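Congerin II (Conger myriaster, PDB 1IS3) binds beta-galactosides as a homodimeric galectin of the conger eel, though its physiological role is not yet known. Local coordinates at residues D39-M45 with L60-N66; F92-F97 with F109-D115. The contacts are given in a common frame with arbitrary orientation. Numbering follows the deposited sequence.

Interaction 1 of 2, residues D39-M45 with L60-N66; sequences DSIAMHM and LNSLVHN. With GAL (beta-D-galactopyranose), chain B.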
loop_
_atom_site.group_PDB
_atom_site.type_symbol
_atom_site.label_atom_id
_atom_site.label_comp_id
_atom_site.label_asym_id
_atom_site.label_seq_id
_atom_site.Cartn_x
_atom_site.Cartn_y
_atom_site.Cartn_z
ATOM N N ASP A 39 -3.199 -6.440 16.197
ATOM C CA ASP A 39 -2.904 -6.902 17.548
ATOM C C ASP A 39 -1.479 -7.451 17.663
ATOM O O ASP A 39 -1.126 -8.085 18.662
ATOM C CB ASP A 39 -3.905 -8.008 17.991
ATOM C CG ASP A 39 -3.977 -8.166 19.509
ATOM O OD1 ASP A 39 -3.959 -9.300 20.002
ATOM O OD2 ASP A 39 -4.021 -7.148 20.198
ATOM N N SER A 40 -0.624 -7.230 16.661
ATOM C CA SER A 40 0.722 -7.743 16.671
ATOM C C SER A 40 1.526 -6.674 15.940
ATOM O O SER A 40 1.537 -6.649 14.696
ATOM C CB SER A 40 0.722 -9.067 15.935
ATOM O OG SER A 40 2.054 -9.560 15.963
ATOM N N ILE A 41 2.154 -5.729 16.666
ATOM C CA ILE A 41 2.803 -4.566 16.043
ATOM C C ILE A 41 4.224 -4.514 16.565
ATOM O O ILE A 41 4.452 -4.419 17.788
ATOM C CB ILE A 41 2.040 -3.231 16.410
ATOM C CG1 ILE A 41 0.586 -3.285 15.911
ATOM C CG2 ILE A 41 2.732 -2.037 15.759
ATOM C CD1 ILE A 41 -0.291 -2.160 16.483
ATOM N N ALA A 42 5.177 -4.603 15.655
ATOM C CA ALA A 42 6.582 -4.555 16.034
ATOM C C ALA A 42 7.076 -3.109 16.305
ATOM O O ALA A 42 7.943 -2.855 17.159
ATOM C CB ALA A 42 7.446 -5.168 14.922
ATOM N N MET A 43 6.513 -2.128 15.593
ATOM C CA MET A 43 6.904 -0.747 15.813
ATOM C C MET A 43 5.629 0.094 15.699
ATOM O O MET A 43 5.038 0.170 14.611
ATOM C CB MET A 43 7.927 -0.347 14.754
ATOM C CG MET A 43 8.725 0.940 15.038
ATOM S SD MET A 43 7.727 2.428 15.001
ATOM C CE MET A 43 7.310 2.545 13.279
ATOM N N HIS A 44 5.148 0.595 16.836
ATOM C CA HIS A 44 4.045 1.535 16.926
ATOM C C HIS A 44 4.662 2.928 17.160
ATOM O O HIS A 44 5.388 3.059 18.141
ATOM C CB HIS A 44 3.139 1.134 18.096
ATOM C CG HIS A 44 2.069 2.166 18.522
ATOM N ND1 HIS A 44 0.922 2.468 17.917
ATOM C CD2 HIS A 44 2.070 2.910 19.704
ATOM C CE1 HIS A 44 0.227 3.322 18.644
ATOM N NE2 HIS A 44 0.931 3.581 19.721
ATOM N N MET A 45 4.422 3.966 16.356
ATOM C CA MET A 45 4.984 5.283 16.568
ATOM C C MET A 45 3.766 6.206 16.703
ATOM O O MET A 45 3.055 6.516 15.720
ATOM C CB MET A 45 5.802 5.605 15.362
ATOM C CG MET A 45 6.368 6.982 15.459
ATOM S SD MET A 45 7.238 7.342 13.905
ATOM C CE MET A 45 8.303 8.520 14.645
ATOM N N LEU A 60 6.936 5.481 21.297
ATOM C CA LEU A 60 7.195 4.279 20.515
ATOM C C LEU A 60 7.062 3.020 21.376
ATOM O O LEU A 60 7.473 3.010 22.553
ATOM C CB LEU A 60 8.599 4.340 19.917
ATOM C CG LEU A 60 8.713 5.459 18.878
ATOM C CD1 LEU A 60 9.249 6.715 19.552
ATOM C CD2 LEU A 60 9.595 5.002 17.747
ATOM N N ASN A 61 6.466 1.965 20.826
ATOM C CA ASN A 61 6.295 0.730 21.573
ATOM C C ASN A 61 5.973 -0.452 20.662
ATOM O O ASN A 61 5.833 -0.269 19.445
ATOM C CB ASN A 61 5.173 0.921 22.612
ATOM C CG ASN A 61 5.293 0.055 23.880
ATOM O OD1 ASN A 61 6.053 -0.901 23.945
ATOM N ND2 ASN A 61 4.525 0.322 24.916
ATOM N N SER A 62 5.944 -1.671 21.191
ATOM C CA SER A 62 5.528 -2.847 20.463
ATOM C C SER A 62 4.336 -3.423 21.219
ATOM O O SER A 62 4.182 -3.258 22.455
ATOM C CB SER A 62 6.694 -3.814 20.410
ATOM O OG SER A 62 7.111 -4.137 21.735
ATOM N N LEU A 63 3.496 -4.120 20.460
ATOM C CA LEU A 63 2.283 -4.732 20.935
ATOM C C LEU A 63 2.391 -6.202 20.596
ATOM O O LEU A 63 2.617 -6.541 19.422
ATOM C CB LEU A 63 1.066 -4.139 20.238
ATOM C CG LEU A 63 -0.299 -4.719 20.561
ATOM C CD1 LEU A 63 -0.675 -4.467 22.006
ATOM C CD2 LEU A 63 -1.336 -4.022 19.716
ATOM N N VAL A 64 2.233 -7.050 21.611
ATOM C CA VAL A 64 2.318 -8.502 21.430
ATOM C C VAL A 64 0.907 -9.085 21.468
ATOM O O VAL A 64 0.103 -8.749 22.347
ATOM C CB VAL A 64 3.203 -9.102 22.558
ATOM C CG1 VAL A 64 3.229 -10.647 22.512
ATOM C CG2 VAL A 64 4.633 -8.580 22.351
ATOM N N HIS A 65 0.605 -9.959 20.505
ATOM C CA HIS A 65 -0.724 -10.511 20.349
ATOM C C HIS A 65 -1.179 -11.247 21.608
ATOM O O HIS A 65 -0.433 -12.042 22.173
ATOM C CB HIS A 65 -0.704 -11.432 19.112
ATOM C CG HIS A 65 -2.058 -12.087 18.900
ATOM N ND1 HIS A 65 -3.226 -11.507 18.620
ATOM C CD2 HIS A 65 -2.291 -13.432 19.086
ATOM C CE1 HIS A 65 -4.169 -12.434 18.651
ATOM N NE2 HIS A 65 -3.592 -13.578 18.930
ATOM N N ASN A 66 -2.381 -10.937 22.067
ATOM C CA ASN A 66 -2.969 -11.508 23.277
ATOM C C ASN A 66 -2.127 -11.275 24.518
ATOM O O ASN A 66 -2.332 -11.938 25.532
ATOM C CB ASN A 66 -3.202 -13.017 23.100
ATOM C CG ASN A 66 -4.330 -13.592 23.963
ATOM O OD1 ASN A 66 -4.321 -14.798 24.313
ATOM N ND2 ASN A 66 -5.371 -12.822 24.298
HETATM C C1 GAL B . -1.047 3.685 25.515
HETATM C C2 GAL B . -2.100 3.891 24.434
HETATM C C3 GAL B . -1.908 2.898 23.298
HETATM C C4 GAL B . -0.469 2.962 22.778
HETATM C C5 GAL B . 0.489 2.752 23.943
HETATM C C6 GAL B . 1.933 2.838 23.528
HETATM O O2 GAL B . -3.387 3.720 24.995
HETATM O O3 GAL B . -2.817 3.195 22.249
HETATM O O4 GAL B . -0.212 4.218 22.160
HETATM O O5 GAL B . 0.271 3.755 24.953
HETATM O O6 GAL B . 2.787 2.560 24.623
HETATM O O HOH W 1 -2.441 -7.704 22.462
HETATM O O HOH W 2 2.542 -10.685 18.495
#
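Two neighbouring antiparallel strands of the galectin beta-sandwich meet here, on the sheet that carries the sugar. I41 pairs with L63 through two 2.9 Å bonds, I41 N to L63 O and L63 N to I41 O; H44 pairs with N61. Between these pairs the register slips by one, and the classic bulge at A42 and M43, both facing V34, takes up the extra residue. The bulge brings I41 and H44 onto the same face as L63 and N61. There the branched ends of I41 and L63 pack side by side, CD1 of I41 lying 3.9 Å from CD2 of L63. On the other face, turned to the second sheet, the slender thioether of M43 fits beside L60 (SD to CD2, 4.2 Å), and M45 flanks L60 (CG to CG, 4.4 Å); F109 and I99 close over this apolar patch. Beyond the strands, the D39 carboxylate ties back the loop, D39 OD1 accepting from N66 N at 3.1 Å. H44 and N61, polar groups suited to hydroxyls, form part of the galactose pocket, with residues such as R48 and E72: H44 NE2 lies 2.8 Å from GAL O4, and N61 ND2 donates to GAL O6 at 2.8 Å.

Interaction 2 of 2, residues F92-F97 with F109-D115; sequences FDTHTF and FPNRNKD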
loop_
_atom_site.group_PDB
_atom_site.type_symbol
_atom_site.label_atom_id
_atom_site.label_comp_id
_atom_site.label_asym_id
_atom_site.label_seq_id
_atom_site.Cartn_x
_atom_site.Cartn_y
_atom_site.Cartn_z
ATOM N N PHE A 92 15.005 -0.817 8.467
ATOM C CA PHE A 92 15.337 -1.561 9.659
ATOM C C PHE A 92 16.325 -2.664 9.359
ATOM O O PHE A 92 16.487 -3.068 8.190
ATOM C CB PHE A 92 14.059 -2.173 10.287
ATOM C CG PHE A 92 13.346 -3.235 9.457
ATOM C CD1 PHE A 92 12.398 -2.861 8.507
ATOM C CD2 PHE A 92 13.660 -4.602 9.627
ATOM C CE1 PHE A 92 11.775 -3.847 7.730
ATOM C CE2 PHE A 92 13.029 -5.575 8.848
ATOM C CZ PHE A 92 12.091 -5.197 7.902
ATOM N N ASP A 93 17.061 -3.082 10.393
ATOM C CA ASP A 93 17.811 -4.310 10.242
ATOM C C ASP A 93 17.314 -5.227 11.349
ATOM O O ASP A 93 16.334 -4.870 12.008
ATOM C CB ASP A 93 19.312 -4.066 10.364
ATOM C CG ASP A 93 19.815 -3.358 11.606
ATOM O OD1 ASP A 93 20.869 -2.748 11.472
ATOM O OD2 ASP A 93 19.179 -3.404 12.657
ATOM N N THR A 94 17.994 -6.341 11.692
ATOM C CA THR A 94 17.398 -7.212 12.721
ATOM C C THR A 94 17.446 -6.696 14.129
ATOM O O THR A 94 16.832 -7.242 15.034
ATOM C CB THR A 94 18.020 -8.613 12.793
ATOM O OG1 THR A 94 19.428 -8.435 12.858
ATOM C CG2 THR A 94 17.481 -9.504 11.664
ATOM N N HIS A 95 18.194 -5.618 14.321
ATOM C CA HIS A 95 18.312 -5.043 15.651
ATOM C C HIS A 95 17.620 -3.720 15.903
ATOM O O HIS A 95 17.264 -3.435 17.053
ATOM C CB HIS A 95 19.774 -4.842 16.013
ATOM C CG HIS A 95 20.441 -6.188 16.161
ATOM N ND1 HIS A 95 21.330 -6.766 15.355
ATOM C CD2 HIS A 95 20.118 -7.076 17.164
ATOM C CE1 HIS A 95 21.539 -7.983 15.834
ATOM N NE2 HIS A 95 20.807 -8.151 16.918
ATOM N N THR A 96 17.388 -2.932 14.842
ATOM C CA THR A 96 16.987 -1.546 15.007
ATOM C C THR A 96 16.036 -1.075 13.916
ATOM O O THR A 96 16.348 -1.362 12.747
ATOM C CB THR A 96 18.244 -0.608 14.955
ATOM O OG1 THR A 96 19.190 -1.141 15.871
ATOM C CG2 THR A 96 17.919 0.850 15.245
ATOM N N PHE A 97 14.970 -0.348 14.266
ATOM C CA PHE A 97 14.189 0.445 13.313
ATOM C C PHE A 97 14.793 1.846 13.254
ATOM O O PHE A 97 15.041 2.475 14.282
ATOM C CB PHE A 97 12.720 0.642 13.690
ATOM C CG PHE A 97 11.912 -0.651 13.529
ATOM C CD1 PHE A 97 11.250 -0.891 12.327
ATOM C CD2 PHE A 97 11.818 -1.554 14.587
ATOM C CE1 PHE A 97 10.484 -2.038 12.177
ATOM C CE2 PHE A 97 11.050 -2.706 14.438
ATOM C CZ PHE A 97 10.387 -2.942 13.232
ATOM N N PHE A 109 14.531 2.710 17.281
ATOM C CA PHE A 109 13.742 1.960 18.248
ATOM C C PHE A 109 14.178 0.511 18.045
ATOM O O PHE A 109 14.370 0.122 16.891
ATOM C CB PHE A 109 12.272 2.167 17.917
ATOM C CG PHE A 109 11.333 1.379 18.806
ATOM C CD1 PHE A 109 11.142 1.761 20.133
ATOM C CD2 PHE A 109 10.657 0.264 18.273
ATOM C CE1 PHE A 109 10.265 1.013 20.919
ATOM C CE2 PHE A 109 9.784 -0.474 19.068
ATOM C CZ PHE A 109 9.591 -0.096 20.387
ATOM N N PRO A 110 14.441 -0.325 19.051
ATOM C CA PRO A 110 14.858 -1.703 18.859
ATOM C C PRO A 110 13.834 -2.569 18.102
ATOM O O PRO A 110 12.607 -2.465 18.262
ATOM C CB PRO A 110 15.106 -2.205 20.277
ATOM C CG PRO A 110 14.114 -1.423 21.091
ATOM C CD PRO A 110 14.219 -0.032 20.475
ATOM N N ASN A 111 14.382 -3.473 17.302
ATOM C CA ASN A 111 13.581 -4.512 16.648
ATOM C C ASN A 111 13.545 -5.645 17.677
ATOM O O ASN A 111 14.364 -6.568 17.652
ATOM C CB ASN A 111 14.286 -4.953 15.381
ATOM C CG ASN A 111 13.547 -5.992 14.573
ATOM O OD1 ASN A 111 13.876 -6.166 13.405
ATOM N ND2 ASN A 111 12.553 -6.696 15.044
ATOM N N ARG A 112 12.596 -5.589 18.592
ATOM C CA ARG A 112 12.516 -6.482 19.739
ATOM C C ARG A 112 12.319 -7.946 19.421
ATOM O O ARG A 112 12.835 -8.827 20.116
ATOM C CB ARG A 112 11.390 -6.008 20.637
ATOM C CG ARG A 112 11.751 -4.672 21.276
ATOM C CD ARG A 112 10.583 -4.071 22.038
ATOM N NE ARG A 112 11.012 -2.927 22.834
ATOM C CZ ARG A 112 10.178 -2.061 23.406
ATOM N NH1 ARG A 112 10.714 -1.062 24.098
ATOM N NH2 ARG A 112 8.863 -2.152 23.272
ATOM N N ASN A 113 11.607 -8.299 18.360
ATOM C CA ASN A 113 11.449 -9.715 18.056
ATOM C C ASN A 113 12.492 -10.220 17.086
ATOM O O ASN A 113 12.492 -11.401 16.768
ATOM C CB ASN A 113 10.106 -10.027 17.428
ATOM C CG ASN A 113 8.904 -9.363 18.042
ATOM O OD1 ASN A 113 7.962 -9.130 17.272
ATOM N ND2 ASN A 113 8.842 -8.934 19.306
ATOM N N LYS A 114 13.395 -9.374 16.587
ATOM C CA LYS A 114 14.421 -9.708 15.603
ATOM C C LYS A 114 13.785 -10.174 14.277
ATOM O O LYS A 114 14.295 -11.046 13.578
ATOM C CB LYS A 114 15.362 -10.795 16.180
ATOM C CG LYS A 114 16.152 -10.417 17.441
ATOM C CD LYS A 114 17.444 -9.738 17.034
ATOM C CE LYS A 114 18.438 -10.644 16.258
ATOM N NZ LYS A 114 18.977 -11.792 16.996
ATOM N N ASP A 115 12.629 -9.598 13.925
ATOM C CA ASP A 115 11.925 -9.926 12.686
ATOM C C ASP A 115 12.627 -9.424 11.430
ATOM O O ASP A 115 13.263 -8.378 11.423
ATOM C CB ASP A 115 10.516 -9.341 12.701
ATOM C CG ASP A 115 9.565 -10.003 13.693
ATOM O OD1 ASP A 115 8.872 -9.301 14.432
ATOM O OD2 ASP A 115 9.511 -11.220 13.730
#
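An antiparallel beta hairpin, strands 96-100 and 106-110, opens here into the turns at its base. F97 and F109 form its hydrogen-bonded pair: F97 N gives to F109 O at 2.7 Å and F109 N to F97 O at 3.1 Å. Next to it, T96 and P110 make a non-hydrogen-bonded pair, a position that suits proline because no amide proton is needed there. N111 N then reaches H95 O at 2.9 Å, extending the ladder past the strands. The aromatic side chains of F97 and F109 share one face, with F97 CD2 4.3 Å from F109 CD2, and turn toward A42 and M43 of the opposing sheet. This is the inside of the galectin beta-sandwich, where large flat rings fill the space between its two sheets. Both backbones turn sharply beside the T96-P110 pair. In 92-97 D93 OD2 accepts from H95 N, an Asx turn, and from T96 N, making an Asx motif, each at 2.9 Å, while D93 N donates to T96 O at 3.0 Å. Across from it, N111 centres an inverse gamma turn and begins a type I turn ending at K114. The buried N111 side chain wedges between the two loops, its CB 4.1 Å from F97 CE2 and 3.4 Å from T94 O. K114, with every chi in the m well, curls its aliphatic chain over T94, CD 3.3 Å from T94 O.

How the interactions relate
From the N terminus, the chain first closes a loop at interaction 1, where 60-66 returns alongside 39-45 after 14 intervening residues. It runs on through strands 68-75 and 85-92 before interaction 2 closes a second loop, of 11 residues, between 92-97 and 109-115. The two loops follow in series without nesting or crossing, and belong to different sheets: interaction 1 to the sugar-binding one, interaction 2 to the five-stranded one. They meet across the sandwich, their centres about 12 Å apart. F109 packs against A42 and N61, its CZ 3.6 Å from N61 CA, while R112 NH2 lies 3.1 Å from both S62 OG and N61 OD1, probable hydrogen bonds linking the turn after strand 106-110 to a galactose-binding asparagine.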